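STU0660 (Streptococcus thermophilus, PDB 3ZTH) takes part in CRISPR-mediated bacterial immunity as a large Csn2 protein and probably binds DNA. Local coordinates at the interface of chains A and B. Numbering follows the deposited sequence. Chains: chain A/B, STU0660.

Contact 1: the interface of chains A and B. Residues chain A 158-159; chain B 122, 126, 144-147.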
# COMPACT_ATOMS: atom_id res chain seq x y z
N ASN A 158 -15.46 -16.13 -3.60
CA ASN A 158 -16.10 -17.27 -2.95
C ASN A 158 -16.01 -18.61 -3.68
O ASN A 158 -16.60 -19.60 -3.24
CB ASN A 158 -17.56 -16.93 -2.68
CG ASN A 158 -17.70 -15.66 -1.86
OD1 ASN A 158 -17.44 -15.67 -0.65
ND2 ASN A 158 -18.08 -14.58 -2.50
N PHE A 159 -15.27 -18.64 -4.78
CA PHE A 159 -15.11 -19.87 -5.54
C PHE A 159 -13.64 -20.19 -5.78
O PHE A 159 -12.82 -19.30 -6.02
CB PHE A 159 -15.83 -19.77 -6.87
CG PHE A 159 -17.32 -19.91 -6.75
CD1 PHE A 159 -17.88 -21.08 -6.26
CD2 PHE A 159 -18.16 -18.87 -7.14
CE1 PHE A 159 -19.26 -21.22 -6.15
CE2 PHE A 159 -19.55 -18.99 -7.04
CZ PHE A 159 -20.10 -20.17 -6.54
N VAL B 122 -25.75 -19.71 -2.97
CA VAL B 122 -24.41 -19.86 -3.53
C VAL B 122 -24.19 -21.32 -3.90
O VAL B 122 -23.72 -21.62 -5.00
CB VAL B 122 -23.33 -19.41 -2.53
CG1 VAL B 122 -21.96 -19.85 -3.02
CG2 VAL B 122 -23.38 -17.90 -2.38
N GLU B 126 -22.98 -23.05 -7.41
CA GLU B 126 -21.86 -23.97 -7.51
C GLU B 126 -22.31 -25.25 -8.22
O GLU B 126 -21.61 -25.77 -9.10
CB GLU B 126 -21.34 -24.33 -6.12
CG GLU B 126 -20.31 -25.45 -6.11
CD GLU B 126 -20.03 -25.97 -4.71
OE1 GLU B 126 -19.57 -25.19 -3.87
OE2 GLU B 126 -20.27 -27.17 -4.46
N LEU B 144 -15.58 -26.55 -9.06
CA LEU B 144 -15.49 -25.39 -8.20
C LEU B 144 -16.20 -25.61 -6.88
O LEU B 144 -17.28 -26.19 -6.83
CB LEU B 144 -16.09 -24.17 -8.91
CG LEU B 144 -15.34 -23.67 -10.15
CD1 LEU B 144 -16.15 -22.60 -10.84
CD2 LEU B 144 -13.98 -23.13 -9.74
N GLU B 145 -15.56 -25.17 -5.81
CA GLU B 145 -16.14 -25.29 -4.48
C GLU B 145 -16.30 -23.88 -3.93
O GLU B 145 -15.39 -23.05 -4.04
CB GLU B 145 -15.26 -26.15 -3.57
CG GLU B 145 -15.56 -27.62 -3.71
CD GLU B 145 -14.67 -28.48 -2.85
OE1 GLU B 145 -14.23 -27.99 -1.78
OE2 GLU B 145 -14.43 -29.65 -3.23
N ASN B 146 -17.46 -23.61 -3.34
CA ASN B 146 -17.75 -22.29 -2.81
C ASN B 146 -17.25 -22.12 -1.39
O ASN B 146 -17.22 -23.07 -0.60
CB ASN B 146 -19.26 -22.02 -2.84
CG ASN B 146 -20.00 -22.70 -1.70
OD1 ASN B 146 -19.96 -22.23 -0.56
ND2 ASN B 146 -20.67 -23.80 -1.99
N LEU B 147 -16.85 -20.89 -1.09
CA LEU B 147 -16.40 -20.51 0.23
C LEU B 147 -17.52 -19.63 0.79
O LEU B 147 -17.82 -18.56 0.24
CB LEU B 147 -15.11 -19.70 0.15
CG LEU B 147 -14.80 -18.95 1.45
CD1 LEU B 147 -14.66 -19.95 2.59
CD2 LEU B 147 -13.52 -18.13 1.28
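Backbone and ring share the work where A:Asn158 and A:Phe159 meet the end of strand 140-146 of chain B. The amide N of B:Leu147 gives a short hydrogen bond of 2.5 Å to O of A:Asn158, and A:Phe159 pairs with B:Asn146 as an antiparallel beta bridge. OD1 of A:Asn158 is modelled 3.1 Å from O of B:Leu147; both can only accept, so this amide orientation is doubtful, and turning it over might let ND2 donate. The phenyl ring dips from the strand edge toward helix 112-132 of chain B. CB of B:Asn146 comes obliquely from above the CD1-CE1 edge, 3.4 Å from CE1 of A:Phe159. CG1 of B:Val122 lies on the same side, beyond the CZ corner, 4.0 Å from CZ of A:Phe159. B:Glu126 meets the ring at its edge, CB against CE1 at 3.7 Å. The amide of B:Asn146 stands almost perpendicular to the ring, 89° between planes. Its CG is wedged between the backbone N and the carbonyl carbon (chi1 79°), which sends the amide toward B:Glu126. ND2 and the backbone N of B:Asn146 each donate a hydrogen bond to OE1 of B:Glu126, at 2.6 Å and 2.7 Å, from opposite faces of the carboxylate, tying strand to helix.

Contact 2: the interface of chains A and B. Residues chain A 121-122, 125; chain B 111, 114-115, 118, 154.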
# COMPACT_ATOMS: atom_id res chain seq x y z
N GLN A 121 -31.57 -10.74 -0.69
CA GLN A 121 -31.24 -10.99 0.70
C GLN A 121 -30.31 -9.90 1.20
O GLN A 121 -30.24 -9.61 2.39
CB GLN A 121 -30.58 -12.36 0.85
CG GLN A 121 -31.55 -13.49 0.66
CD GLN A 121 -32.72 -13.38 1.61
OE1 GLN A 121 -32.54 -13.39 2.83
NE2 GLN A 121 -33.92 -13.28 1.05
N VAL A 122 -29.58 -9.29 0.26
CA VAL A 122 -28.66 -8.21 0.60
C VAL A 122 -29.52 -6.99 0.93
O VAL A 122 -29.38 -6.40 2.00
CB VAL A 122 -27.72 -7.89 -0.58
CG1 VAL A 122 -26.99 -6.58 -0.34
CG2 VAL A 122 -26.72 -9.03 -0.75
N ILE A 125 -30.76 -7.36 4.25
CA ILE A 125 -29.77 -7.15 5.30
C ILE A 125 -29.53 -5.66 5.49
O ILE A 125 -29.29 -5.20 6.61
CB ILE A 125 -28.45 -7.88 4.99
CG1 ILE A 125 -28.68 -9.40 4.98
CG2 ILE A 125 -27.39 -7.55 6.03
CD1 ILE A 125 -27.44 -10.22 4.71
N ILE B 111 -30.70 -10.67 10.96
CA ILE B 111 -29.81 -10.60 9.81
C ILE B 111 -29.11 -11.93 9.55
O ILE B 111 -29.08 -12.42 8.42
CB ILE B 111 -28.75 -9.49 10.02
CG1 ILE B 111 -29.44 -8.13 10.04
CG2 ILE B 111 -27.68 -9.57 8.94
CD1 ILE B 111 -28.53 -6.97 10.36
N HIS B 114 -30.80 -14.19 7.19
CA HIS B 114 -30.75 -13.91 5.76
C HIS B 114 -29.49 -14.48 5.13
O HIS B 114 -29.47 -14.78 3.94
CB HIS B 114 -30.83 -12.40 5.52
CG HIS B 114 -32.15 -11.81 5.90
ND1 HIS B 114 -33.33 -12.18 5.31
CD2 HIS B 114 -32.47 -10.87 6.82
CE1 HIS B 114 -34.33 -11.50 5.85
NE2 HIS B 114 -33.83 -10.70 6.77
N LEU B 115 -28.44 -14.62 5.94
CA LEU B 115 -27.19 -15.18 5.45
C LEU B 115 -27.42 -16.61 5.00
O LEU B 115 -26.82 -17.05 4.01
CB LEU B 115 -26.12 -15.17 6.55
CG LEU B 115 -25.24 -13.93 6.64
CD1 LEU B 115 -24.15 -14.17 7.67
CD2 LEU B 115 -24.61 -13.64 5.29
N ILE B 118 -28.65 -16.45 1.44
CA ILE B 118 -27.58 -16.03 0.55
C ILE B 118 -26.65 -17.20 0.23
O ILE B 118 -26.43 -17.53 -0.94
CB ILE B 118 -26.75 -14.88 1.17
CG1 ILE B 118 -27.58 -13.60 1.18
CG2 ILE B 118 -25.45 -14.68 0.39
CD1 ILE B 118 -26.84 -12.38 1.66
N LEU B 154 -19.42 -9.00 3.40
CA LEU B 154 -20.51 -8.22 2.82
C LEU B 154 -20.40 -6.74 3.15
O LEU B 154 -20.50 -5.88 2.27
CB LEU B 154 -21.84 -8.74 3.34
CG LEU B 154 -22.77 -9.41 2.33
CD1 LEU B 154 -24.04 -9.83 3.05
CD2 LEU B 154 -23.09 -8.44 1.20
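ND1 of B:His114 donates a hydrogen bond of 2.9 Å to the side-chain carbonyl OE1 of A:Gln121. The bond is bent, 139° at the hydrogen, with the donor tilted off the carbonyl plane; the amide and imidazole planes stand 43° apart. A:Gln121 folds back at chi2 (-56°), bringing its carbonyl over to the histidine while the start of the chain slides alongside B:Ile118, CB of A:Gln121 being 3.3 Å from CG1 of B:Ile118. A:Ile125 is the main apolar plug of the patch, and its branches have different neighbours. CG2 touches CG2 of B:Ile111 at 3.6 Å, and the side chains of A:Ile125 and B:His114 slide past each other in opposite directions, CG1 against CB. The extended arm ends in CD1 of A:Ile125, which meets B:Ile118 and B:Leu154 tip to tip, 3.8 Å from CD1 of B:Leu154. A:Val122 adds looser cover over B:Ile118 and B:Leu154 through CG2. The polar pair thus flanks an aliphatic core, and the methylene of B:His114 packs against that core while its ring makes the bond. In the fold, helix 109-130 of chain A crosses the start of helix 112-132 of chain B at a marked angle, running in a broadly opposite sense, with helix 151-158 of chain B supplying B:Leu154 from the far side.

Contact 3: the interface of chains A and B. Residues chain A 163-165, 175, 179, 183; chain B 137-138, 140.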
# COMPACT_ATOMS: atom_id res chain seq x y z
N PHE A 163 -9.54 -30.45 -7.60
CA PHE A 163 -9.40 -31.60 -8.48
C PHE A 163 -9.71 -32.83 -7.64
O PHE A 163 -9.21 -32.97 -6.52
CB PHE A 163 -7.98 -31.66 -9.04
CG PHE A 163 -7.59 -30.42 -9.79
CD1 PHE A 163 -7.13 -29.30 -9.10
CD2 PHE A 163 -7.75 -30.34 -11.17
CE1 PHE A 163 -6.83 -28.13 -9.78
CE2 PHE A 163 -7.45 -29.17 -11.86
CZ PHE A 163 -6.99 -28.06 -11.17
N ALA A 164 -10.55 -33.70 -8.17
CA ALA A 164 -10.92 -34.89 -7.44
C ALA A 164 -10.90 -36.16 -8.26
O ALA A 164 -11.02 -36.14 -9.49
CB ALA A 164 -12.30 -34.69 -6.82
N ILE A 165 -10.73 -37.27 -7.55
CA ILE A 165 -10.73 -38.59 -8.15
C ILE A 165 -11.82 -39.35 -7.40
O ILE A 165 -11.63 -39.75 -6.25
CB ILE A 165 -9.38 -39.30 -7.96
CG1 ILE A 165 -8.28 -38.50 -8.66
CG2 ILE A 165 -9.45 -40.71 -8.54
CD1 ILE A 165 -6.91 -39.13 -8.59
N VAL A 175 -1.87 -34.36 -9.27
CA VAL A 175 -2.61 -34.79 -10.43
C VAL A 175 -1.55 -35.20 -11.43
O VAL A 175 -0.53 -34.53 -11.57
CB VAL A 175 -3.44 -33.63 -11.03
CG1 VAL A 175 -3.97 -33.99 -12.41
CG2 VAL A 175 -4.61 -33.29 -10.11
N ASP A 179 -2.44 -35.58 -17.12
CA ASP A 179 -3.80 -35.11 -16.82
C ASP A 179 -3.82 -33.60 -16.69
O ASP A 179 -4.80 -32.96 -17.07
CB ASP A 179 -4.34 -35.72 -15.52
CG ASP A 179 -4.67 -37.19 -15.65
OD1 ASP A 179 -5.31 -37.59 -16.65
OD2 ASP A 179 -4.29 -37.96 -14.74
N LEU A 183 -6.48 -31.56 -18.86
CA LEU A 183 -7.49 -30.69 -18.27
C LEU A 183 -7.34 -29.28 -18.84
O LEU A 183 -8.33 -28.64 -19.20
CB LEU A 183 -7.35 -30.65 -16.75
CG LEU A 183 -7.81 -31.94 -16.05
CD1 LEU A 183 -7.43 -31.90 -14.58
CD2 LEU A 183 -9.33 -32.09 -16.23
N CYS B 137 -10.57 -35.88 -17.08
CA CYS B 137 -9.50 -36.54 -17.82
C CYS B 137 -9.03 -37.66 -16.91
O CYS B 137 -8.73 -37.42 -15.74
CB CYS B 137 -8.38 -35.54 -18.09
SG CYS B 137 -8.93 -34.12 -19.12
N GLY B 138 -8.99 -38.88 -17.43
CA GLY B 138 -8.60 -39.99 -16.59
C GLY B 138 -9.63 -40.10 -15.48
O GLY B 138 -10.83 -40.13 -15.76
N VAL B 140 -9.60 -37.88 -13.04
CA VAL B 140 -9.60 -36.55 -12.47
C VAL B 140 -10.75 -35.69 -12.98
O VAL B 140 -11.07 -35.71 -14.16
CB VAL B 140 -8.29 -35.82 -12.76
CG1 VAL B 140 -8.22 -34.55 -11.94
CG2 VAL B 140 -7.12 -36.73 -12.44
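The carboxylate of A:Asp179 has one face covered by chain B: CG2 of B:Val140 rests over it, 3.8 Å from OD2 of A:Asp179, and the carbonyl oxygen of B:Cys137 lies over the same face toward OD1. In this Csn2 protein of the large, St-type subfamily, the patch is a strand-to-strand junction: B:Val140, the first residue of strand 140-146, pairs with A:Ile165 in an antiparallel beta bridge at the end of strand 159-165. The oxygen pair B:Cys137 O and A:Asp179 OD1 is 3.5 Å apart and, both being acceptors, is a mere contact. The phenyl ring of A:Phe163 points away from B:Val140, and its CB is what approaches that valine. B:Val140 buries 70 Å² here, and its methyls part ways. CG1, anti to the backbone N (chi1 -169°), faces A:Leu183 and A:Phe163, coming within 3.8 Å of CD1 of A:Leu183; the side chains of A:Leu183 and B:Val140 cross at about a right angle. CG2 turns to A:Asp179, with A:Val175 and A:Ile165 farther off. Beyond the valine, SG of B:Cys137 packs on CD2 of A:Leu183 at 3.6 Å. A:Asp179 and A:Leu183 both come from helix 177-192; the start of that helix may stabilise the carboxylate as an anion, while the carbonyl of B:Cys137 may work against it. B:Gly138, with its positive phi of 63°, turns the chain between B:Cys137 and B:Val140.

The three contacts lie almost in a row. The C-alpha centres of contact 1 are about 17 Å from those of contact 2 and 19 Å from those of contact 3, while the C-alpha centres of contacts 2 and 3 are about 36 Å apart. Contacts 1 and 3 use opposite ends of the same strands, 159-165 of chain A and 140-146 of chain B. Contacts 1 and 2 share helix 112-132 of chain B, and Val122 serves both, from B in contact 1 and A in contact 2. All three probably belong to one continuous two-fold interface, consistent with a dimer, which the structure alone does not prove.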